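Local coordinates for protein tudor (Drosophila melanogaster, PDB 3NTK) that binds methylated arginines of the Piwi protein Aubergine through its last extended Tudor domain and is required for germ cell formation, at residues A[107-119]-A[142-155]. Sequence-based numbering, arbitrary orientation.
Sequences YSRHCELDASTIS and ILATKGTGTHVVRL
Strands 109-113 and 151-155 run parallel as neighbours in one twisted sheet, their axes 4.7 Å apart at closest and turned by 57°. Glu112 bonds His151 O through its N and Val153 N through its O; His151 in turn gives its N to His110 O, and Val153 O takes Asp114 N, so each residue bonds two that lie two apart, the pattern of a parallel pair. At the start of the pairing a water donates to His110 O and to Gly149 O.

Side chains alternate between the two faces. Cys111, Leu113 and Val153 share the buried one; Leu113 CD2 lies 3.6 Å from Leu155 CB, and Phe17 and Val140 of the flanking strands add to this core. His151 is also on this side, its ring centre under Ile142 CD1, while NE2 takes a weak bond from Arg109 NH1; the firmer partner of Arg109 is Asp24. On the opposite face the His110 ring, swung anti to its own N (chi1 -176°), meets Thr150 OG1 edge-on, ND1 to OG1 2.8 Å in a nearly straight bond, and NE2 reaches Ser16. Farther along, Glu112 forms a salt bridge with Lys146, whose ammonium position is less certain.

Past the strand, Asp114 OD1 accepts Ser116 N (3.0 Å), closing an Asx turn, and Ser116 OG from the same side of the carboxylate plane, while OD2 touches Leu143 CD1 and makes a long salt bridge to Arg154 NE (3.9 Å). With an alanine in place of Asp114, Ser116 N and OG would probably lose their shared acceptor, and Arg154, which also pairs with Glu141, this long bridge. Thr117 OG1 bonds Asp114 O and, through a water, Leu155 N. This parallel pair, flanked by antiparallel strands and connected by helix 120-131 and strand 137-145, belongs to the OB-fold part of the extended Tudor domain.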
ATOM      1  N   TYR A 107      -2.433  -2.192   6.410  1.00 24.14           N
ATOM      2  CA  TYR A 107      -3.681  -2.144   5.663  1.00 25.36           C
ATOM      3  C   TYR A 107      -3.557  -1.986   4.151  1.00 23.98           C
ATOM      4  O   TYR A 107      -4.559  -1.830   3.456  1.00 25.43           O
ATOM      5  CB  TYR A 107      -4.618  -1.089   6.256  1.00 27.15           C
ATOM      6  CG  TYR A 107      -5.136  -1.502   7.614  1.00 29.14           C
ATOM      7  CD1 TYR A 107      -5.797  -2.719   7.783  1.00 31.51           C
ATOM      8  CD2 TYR A 107      -4.932  -0.703   8.736  1.00 29.81           C
ATOM      9  CE1 TYR A 107      -6.240  -3.132   9.037  1.00 33.99           C
ATOM     10  CE2 TYR A 107      -5.372  -1.107   9.996  1.00 32.14           C
ATOM     11  CZ  TYR A 107      -6.024  -2.324  10.137  1.00 34.32           C
ATOM     12  OH  TYR A 107      -6.459  -2.736  11.377  1.00 37.89           O
ATOM     13  N   SER A 108      -2.326  -2.011   3.650  1.00 22.33           N
ATOM     14  CA  SER A 108      -2.093  -1.990   2.207  1.00 23.48           C
ATOM     15  C   SER A 108      -1.413  -3.342   1.985  1.00 24.01           C
ATOM     16  O   SER A 108      -0.692  -3.836   2.866  1.00 24.71           O
ATOM     17  CB  SER A 108      -1.174  -0.836   1.770  1.00 22.73           C
ATOM     18  OG  SER A 108       0.180  -1.050   2.123  1.00 26.18           O
ATOM     19  N   ARG A 109      -1.660  -3.960   0.838  1.00 21.17           N
ATOM     20  CA  ARG A 109      -1.066  -5.259   0.553  1.00 23.54           C
ATOM     21  C   ARG A 109      -0.276  -5.253  -0.730  1.00 23.00           C
ATOM     22  O   ARG A 109      -0.738  -4.739  -1.747  1.00 21.48           O
ATOM     23  CB  ARG A 109      -2.152  -6.321   0.450  1.00 24.47           C
ATOM     24  CG  ARG A 109      -3.023  -6.391   1.666  1.00 28.54           C
ATOM     25  CD  ARG A 109      -3.983  -7.548   1.578  1.00 28.93           C
ATOM     26  NE  ARG A 109      -4.922  -7.520   2.690  1.00 30.36           N
ATOM     27  CZ  ARG A 109      -5.742  -8.517   2.992  1.00 31.32           C
ATOM     28  NH1 ARG A 109      -5.734  -9.625   2.262  1.00 30.08           N
ATOM     29  NH2 ARG A 109      -6.571  -8.400   4.018  1.00 31.93           N
ATOM     30  N   HIS A 110       0.927  -5.816  -0.678  1.00 20.94           N
ATOM     31  CA  HIS A 110       1.750  -5.899  -1.863  1.00 20.84           C
ATOM     32  C   HIS A 110       1.253  -7.093  -2.674  1.00 20.69           C
ATOM     33  O   HIS A 110       0.964  -8.164  -2.118  1.00 20.74           O
ATOM     34  CB  HIS A 110       3.225  -6.095  -1.499  1.00 22.29           C
ATOM     35  CG  HIS A 110       4.135  -6.090  -2.686  1.00 25.82           C
ATOM     36  ND1 HIS A 110       4.863  -7.196  -3.072  1.00 27.32           N
ATOM     37  CD2 HIS A 110       4.398  -5.128  -3.604  1.00 24.57           C
ATOM     38  CE1 HIS A 110       5.534  -6.915  -4.177  1.00 26.92           C
ATOM     39  NE2 HIS A 110       5.269  -5.668  -4.521  1.00 27.13           N
ATOM     40  N   CYS A 111       1.159  -6.899  -3.986  1.00 20.98           N
ATOM     41  CA  CYS A 111       0.691  -7.932  -4.909  1.00 21.10           C
ATOM     42  C   CYS A 111       1.542  -7.989  -6.160  1.00 22.37           C
ATOM     43  O   CYS A 111       2.211  -7.019  -6.517  1.00 22.81           O
ATOM     44  CB  CYS A 111      -0.735  -7.636  -5.390  1.00 22.33           C
ATOM     45  SG  CYS A 111      -2.007  -7.490  -4.152  1.00 26.85           S
ATOM     46  N   GLU A 112       1.497  -9.134  -6.837  1.00 23.02           N
ATOM     47  CA  GLU A 112       2.188  -9.301  -8.106  1.00 24.43           C
ATOM     48  C   GLU A 112       1.277 -10.187  -8.942  1.00 24.97           C
ATOM     49  O   GLU A 112       0.718 -11.163  -8.446  1.00 23.00           O
ATOM     50  CB  GLU A 112       3.582  -9.928  -7.947  1.00 27.90           C
ATOM     51  CG  GLU A 112       3.657 -11.350  -7.439  1.00 32.96           C
ATOM     52  CD  GLU A 112       5.086 -11.895  -7.493  1.00 36.60           C
ATOM     53  OE1 GLU A 112       6.004 -11.196  -7.007  1.00 39.15           O
ATOM     54  OE2 GLU A 112       5.302 -13.016  -8.012  1.00 33.58           O
ATOM     55  N   LEU A 113       1.106  -9.826 -10.206  1.00 23.80           N
ATOM     56  CA  LEU A 113       0.231 -10.588 -11.079  1.00 24.24           C
ATOM     57  C   LEU A 113       0.772 -11.938 -11.492  1.00 24.53           C
ATOM     58  O   LEU A 113       1.978 -12.124 -11.659  1.00 23.70           O
ATOM     59  CB  LEU A 113      -0.074  -9.807 -12.362  1.00 27.31           C
ATOM     60  CG  LEU A 113      -1.057  -8.639 -12.322  1.00 31.42           C
ATOM     61  CD1 LEU A 113      -1.255  -8.113 -13.741  1.00 32.97           C
ATOM     62  CD2 LEU A 113      -2.377  -9.099 -11.735  1.00 29.97           C
ATOM     63  N   ASP A 114      -0.150 -12.882 -11.642  1.00 23.06           N
ATOM     64  CA  ASP A 114       0.175 -14.212 -12.130  1.00 24.31           C
ATOM     65  C   ASP A 114       0.540 -13.833 -13.567  1.00 22.64           C
ATOM     66  O   ASP A 114      -0.321 -13.403 -14.329  1.00 22.68           O
ATOM     67  CB  ASP A 114      -1.087 -15.074 -12.108  1.00 25.37           C
ATOM     68  CG  ASP A 114      -0.946 -16.365 -12.896  1.00 28.78           C
ATOM     69  OD1 ASP A 114       0.051 -16.538 -13.631  1.00 30.12           O
ATOM     70  OD2 ASP A 114      -1.858 -17.210 -12.779  1.00 31.73           O
ATOM     71  N   ALA A 115       1.810 -13.976 -13.928  1.00 23.08           N
ATOM     72  CA  ALA A 115       2.275 -13.590 -15.256  1.00 21.88           C
ATOM     73  C   ALA A 115       1.563 -14.239 -16.452  1.00 23.59           C
ATOM     74  O   ALA A 115       1.583 -13.698 -17.557  1.00 23.11           O
ATOM     75  CB  ALA A 115       3.789 -13.824 -15.353  1.00 24.39           C
ATOM     76  N   SER A 116       0.924 -15.382 -16.243  1.00 23.00           N
ATOM     77  CA  SER A 116       0.248 -16.060 -17.347  1.00 25.30           C
ATOM     78  C   SER A 116      -1.101 -15.435 -17.720  1.00 26.13           C
ATOM     79  O   SER A 116      -1.673 -15.766 -18.761  1.00 26.92           O
ATOM     80  CB  SER A 116       0.019 -17.525 -16.986  1.00 27.00           C
ATOM     81  OG  SER A 116      -0.962 -17.638 -15.970  1.00 29.33           O
ATOM     82  N   THR A 117      -1.598 -14.533 -16.881  1.00 24.77           N
ATOM     83  CA  THR A 117      -2.905 -13.912 -17.110  1.00 26.81           C
ATOM     84  C   THR A 117      -2.929 -12.678 -18.006  1.00 27.10           C
ATOM     85  O   THR A 117      -4.003 -12.170 -18.326  1.00 28.64           O
ATOM     86  CB  THR A 117      -3.574 -13.538 -15.777  1.00 25.60           C
ATOM     87  OG1 THR A 117      -2.763 -12.578 -15.090  1.00 28.73           O
ATOM     88  CG2 THR A 117      -3.740 -14.773 -14.902  1.00 27.73           C
ATOM     89  N   ILE A 118      -1.760 -12.185 -18.396  1.00 26.39           N
ATOM     90  CA  ILE A 118      -1.702 -11.019 -19.270  1.00 27.88           C
ATOM     91  C   ILE A 118      -0.632 -11.189 -20.337  1.00 27.34           C
ATOM     92  O   ILE A 118       0.327 -11.938 -20.160  1.00 28.50           O
ATOM     93  CB  ILE A 118      -1.415  -9.718 -18.476  1.00 27.34           C
ATOM     94  CG1 ILE A 118      -0.102  -9.846 -17.703  1.00 28.59           C
ATOM     95  CG2 ILE A 118      -2.579  -9.420 -17.536  1.00 29.20           C
ATOM     96  CD1 ILE A 118       0.327  -8.560 -17.011  1.00 32.26           C
ATOM     97  N   SER A 119      -0.803 -10.489 -21.451  1.00 27.70           N
ATOM     98  CA  SER A 119       0.155 -10.554 -22.546  1.00 27.04           C
ATOM     99  C   SER A 119       1.185  -9.441 -22.406  1.00 26.60           C
ATOM    100  O   SER A 119       1.134  -8.633 -21.476  1.00 24.72           O
ATOM    101  CB  SER A 119      -0.564 -10.386 -23.881  1.00 28.11           C
ATOM    102  OG  SER A 119      -1.129  -9.086 -23.967  1.00 25.59           O
ATOM    103  N   ILE A 142      -6.931 -14.085  -4.998  1.00 27.06           N
ATOM    104  CA  ILE A 142      -5.654 -14.391  -4.361  1.00 28.97           C
ATOM    105  C   ILE A 142      -5.299 -15.857  -4.573  1.00 30.79           C
ATOM    106  O   ILE A 142      -5.954 -16.754  -4.039  1.00 29.77           O
ATOM    107  CB  ILE A 142      -5.690 -14.078  -2.850  1.00 31.04           C
ATOM    108  CG1 ILE A 142      -6.100 -12.622  -2.636  1.00 31.11           C
ATOM    109  CG2 ILE A 142      -4.313 -14.315  -2.229  1.00 30.05           C
ATOM    110  CD1 ILE A 142      -6.186 -12.214  -1.176  1.00 33.44           C
ATOM    111  N   LEU A 143      -4.257 -16.091  -5.363  1.00 29.39           N
ATOM    112  CA  LEU A 143      -3.823 -17.442  -5.667  1.00 31.86           C
ATOM    113  C   LEU A 143      -2.900 -17.979  -4.586  1.00 33.01           C
ATOM    114  O   LEU A 143      -2.841 -19.187  -4.353  1.00 36.08           O
ATOM    115  CB  LEU A 143      -3.111 -17.472  -7.024  1.00 32.70           C
ATOM    116  CG  LEU A 143      -3.912 -16.915  -8.205  1.00 34.78           C
ATOM    117  CD1 LEU A 143      -3.077 -17.010  -9.472  1.00 35.74           C
ATOM    118  CD2 LEU A 143      -5.207 -17.688  -8.364  1.00 36.29           C
ATOM    119  N   ALA A 144      -2.176 -17.081  -3.928  1.00 30.79           N
ATOM    120  CA  ALA A 144      -1.262 -17.479  -2.875  1.00 30.74           C
ATOM    121  C   ALA A 144      -0.628 -16.281  -2.189  1.00 30.66           C
ATOM    122  O   ALA A 144      -0.667 -15.156  -2.695  1.00 27.48           O
ATOM    123  CB  ALA A 144      -0.172 -18.373  -3.449  1.00 33.23           C
ATOM    124  N   THR A 145      -0.054 -16.538  -1.022  1.00 29.31           N
ATOM    125  CA  THR A 145       0.629 -15.513  -0.251  1.00 29.45           C
ATOM    126  C   THR A 145       2.039 -16.049  -0.027  1.00 29.24           C
ATOM    127  O   THR A 145       2.216 -17.106   0.579  1.00 27.93           O
ATOM    128  CB  THR A 145      -0.075 -15.272   1.095  1.00 29.22           C
ATOM    129  OG1 THR A 145      -1.389 -14.754   0.854  1.00 32.20           O
ATOM    130  CG2 THR A 145       0.709 -14.279   1.943  1.00 30.24           C
ATOM    131  N   LYS A 146       3.031 -15.331  -0.546  1.00 29.57           N
ATOM    132  CA  LYS A 146       4.430 -15.730  -0.426  1.00 30.63           C
ATOM    133  C   LYS A 146       4.963 -15.582   0.990  1.00 30.54           C
ATOM    134  O   LYS A 146       4.346 -14.936   1.832  1.00 30.98           O
ATOM    135  CB  LYS A 146       5.308 -14.891  -1.355  1.00 30.03           C
ATOM    136  CG  LYS A 146       4.986 -15.012  -2.829  1.00 31.08           C
ATOM    137  CD  LYS A 146       5.895 -14.083  -3.611  1.00 34.52           C
ATOM    138  CE  LYS A 146       5.751 -14.259  -5.104  1.00 36.34           C
ATOM    139  NZ  LYS A 146       6.729 -13.385  -5.798  1.00 41.26           N
ATOM    140  N   GLY A 147       6.125 -16.180   1.238  1.00 31.76           N
ATOM    141  CA  GLY A 147       6.733 -16.090   2.552  1.00 32.77           C
ATOM    142  C   GLY A 147       7.047 -14.657   2.945  1.00 33.65           C
ATOM    143  O   GLY A 147       7.261 -14.361   4.119  1.00 34.75           O
ATOM    144  N   THR A 148       7.071 -13.762   1.962  1.00 33.18           N
ATOM    145  CA  THR A 148       7.356 -12.348   2.207  1.00 33.92           C
ATOM    146  C   THR A 148       6.083 -11.559   2.505  1.00 33.52           C
ATOM    147  O   THR A 148       6.141 -10.380   2.865  1.00 34.40           O
ATOM    148  CB  THR A 148       8.030 -11.701   0.990  1.00 34.86           C
ATOM    149  OG1 THR A 148       7.177 -11.847  -0.155  1.00 34.39           O
ATOM    150  CG2 THR A 148       9.370 -12.357   0.711  1.00 36.58           C
ATOM    151  N   GLY A 149       4.937 -12.208   2.342  1.00 31.20           N
ATOM    152  CA  GLY A 149       3.673 -11.547   2.599  1.00 30.86           C
ATOM    153  C   GLY A 149       2.988 -11.100   1.321  1.00 29.54           C
ATOM    154  O   GLY A 149       1.809 -10.751   1.332  1.00 28.92           O
ATOM    155  N   THR A 150       3.729 -11.115   0.219  1.00 27.26           N
ATOM    156  CA  THR A 150       3.190 -10.702  -1.073  1.00 27.66           C
ATOM    157  C   THR A 150       2.140 -11.675  -1.602  1.00 25.97           C
ATOM    158  O   THR A 150       2.323 -12.890  -1.526  1.00 24.36           O
ATOM    159  CB  THR A 150       4.309 -10.598  -2.119  1.00 27.08           C
ATOM    160  OG1 THR A 150       5.247  -9.593  -1.713  1.00 27.71           O
ATOM    161  CG2 THR A 150       3.733 -10.241  -3.494  1.00 27.79           C
ATOM    162  N   HIS A 151       1.041 -11.135  -2.131  1.00 24.94           N
ATOM    163  CA  HIS A 151      -0.017 -11.960  -2.707  1.00 25.14           C
ATOM    164  C   HIS A 151       0.208 -12.113  -4.210  1.00 24.43           C
ATOM    165  O   HIS A 151       0.482 -11.128  -4.892  1.00 23.83           O
ATOM    166  CB  HIS A 151      -1.398 -11.307  -2.571  1.00 24.76           C
ATOM    167  CG  HIS A 151      -1.952 -11.286  -1.183  1.00 28.52           C
ATOM    168  ND1 HIS A 151      -1.965 -12.395  -0.365  1.00 27.61           N
ATOM    169  CD2 HIS A 151      -2.603 -10.311  -0.505  1.00 30.43           C
ATOM    170  CE1 HIS A 151      -2.600 -12.104   0.756  1.00 30.82           C
ATOM    171  NE2 HIS A 151      -2.998 -10.846   0.696  1.00 30.63           N
ATOM    172  N   VAL A 152       0.090 -13.335  -4.722  1.00 22.61           N
ATOM    173  CA  VAL A 152       0.186 -13.560  -6.166  1.00 22.67           C
ATOM    174  C   VAL A 152      -1.294 -13.548  -6.533  1.00 21.64           C
ATOM    175  O   VAL A 152      -2.069 -14.322  -5.985  1.00 21.36           O
ATOM    176  CB  VAL A 152       0.793 -14.924  -6.517  1.00 24.41           C
ATOM    177  CG1 VAL A 152       0.705 -15.151  -8.035  1.00 24.26           C
ATOM    178  CG2 VAL A 152       2.249 -14.975  -6.060  1.00 26.17           C
ATOM    179  N   VAL A 153      -1.687 -12.664  -7.442  1.00 21.52           N
ATOM    180  CA  VAL A 153      -3.100 -12.525  -7.778  1.00 22.99           C
ATOM    181  C   VAL A 153      -3.459 -12.475  -9.261  1.00 23.82           C
ATOM    182  O   VAL A 153      -2.599 -12.365 -10.129  1.00 23.17           O
ATOM    183  CB  VAL A 153      -3.668 -11.221  -7.149  1.00 24.93           C
ATOM    184  CG1 VAL A 153      -3.307 -11.140  -5.668  1.00 23.23           C
ATOM    185  CG2 VAL A 153      -3.117  -9.998  -7.897  1.00 23.05           C
ATOM    186  N   ARG A 154      -4.759 -12.569  -9.523  1.00 25.99           N
ATOM    187  CA  ARG A 154      -5.313 -12.443 -10.865  1.00 26.97           C
ATOM    188  C   ARG A 154      -6.170 -11.195 -10.710  1.00 25.31           C
ATOM    189  O   ARG A 154      -6.949 -11.085  -9.759  1.00 25.43           O
ATOM    190  CB  ARG A 154      -6.184 -13.640 -11.235  1.00 28.43           C
ATOM    191  CG  ARG A 154      -5.399 -14.895 -11.540  1.00 34.65           C
ATOM    192  CD  ARG A 154      -6.334 -16.051 -11.838  1.00 39.81           C
ATOM    193  NE  ARG A 154      -5.618 -17.322 -11.885  1.00 45.45           N
ATOM    194  CZ  ARG A 154      -6.207 -18.511 -11.824  1.00 45.93           C
ATOM    195  NH1 ARG A 154      -7.525 -18.597 -11.717  1.00 47.09           N
ATOM    196  NH2 ARG A 154      -5.476 -19.617 -11.859  1.00 48.82           N
ATOM    197  N   LEU A 155      -6.017 -10.255 -11.633  1.00 24.20           N
ATOM    198  CA  LEU A 155      -6.734  -8.989 -11.561  1.00 24.27           C
ATOM    199  C   LEU A 155      -7.989  -8.930 -12.427  1.00 24.06           C
ATOM    200  O   LEU A 155      -8.010  -9.427 -13.558  1.00 24.01           O
ATOM    201  CB  LEU A 155      -5.780  -7.853 -11.949  1.00 26.32           C
ATOM    202  CG  LEU A 155      -6.261  -6.403 -11.847  1.00 26.86           C
ATOM    203  CD1 LEU A 155      -6.527  -6.047 -10.398  1.00 27.29           C
ATOM    204  CD2 LEU A 155      -5.206  -5.477 -12.444  1.00 29.22           C
TER
HETATM  205  O   HOH W   1       0.297  -8.710   0.560  1.00 44.65           O
HETATM  206  O   HOH W   2      -4.702 -10.946 -13.951  1.00 23.41           O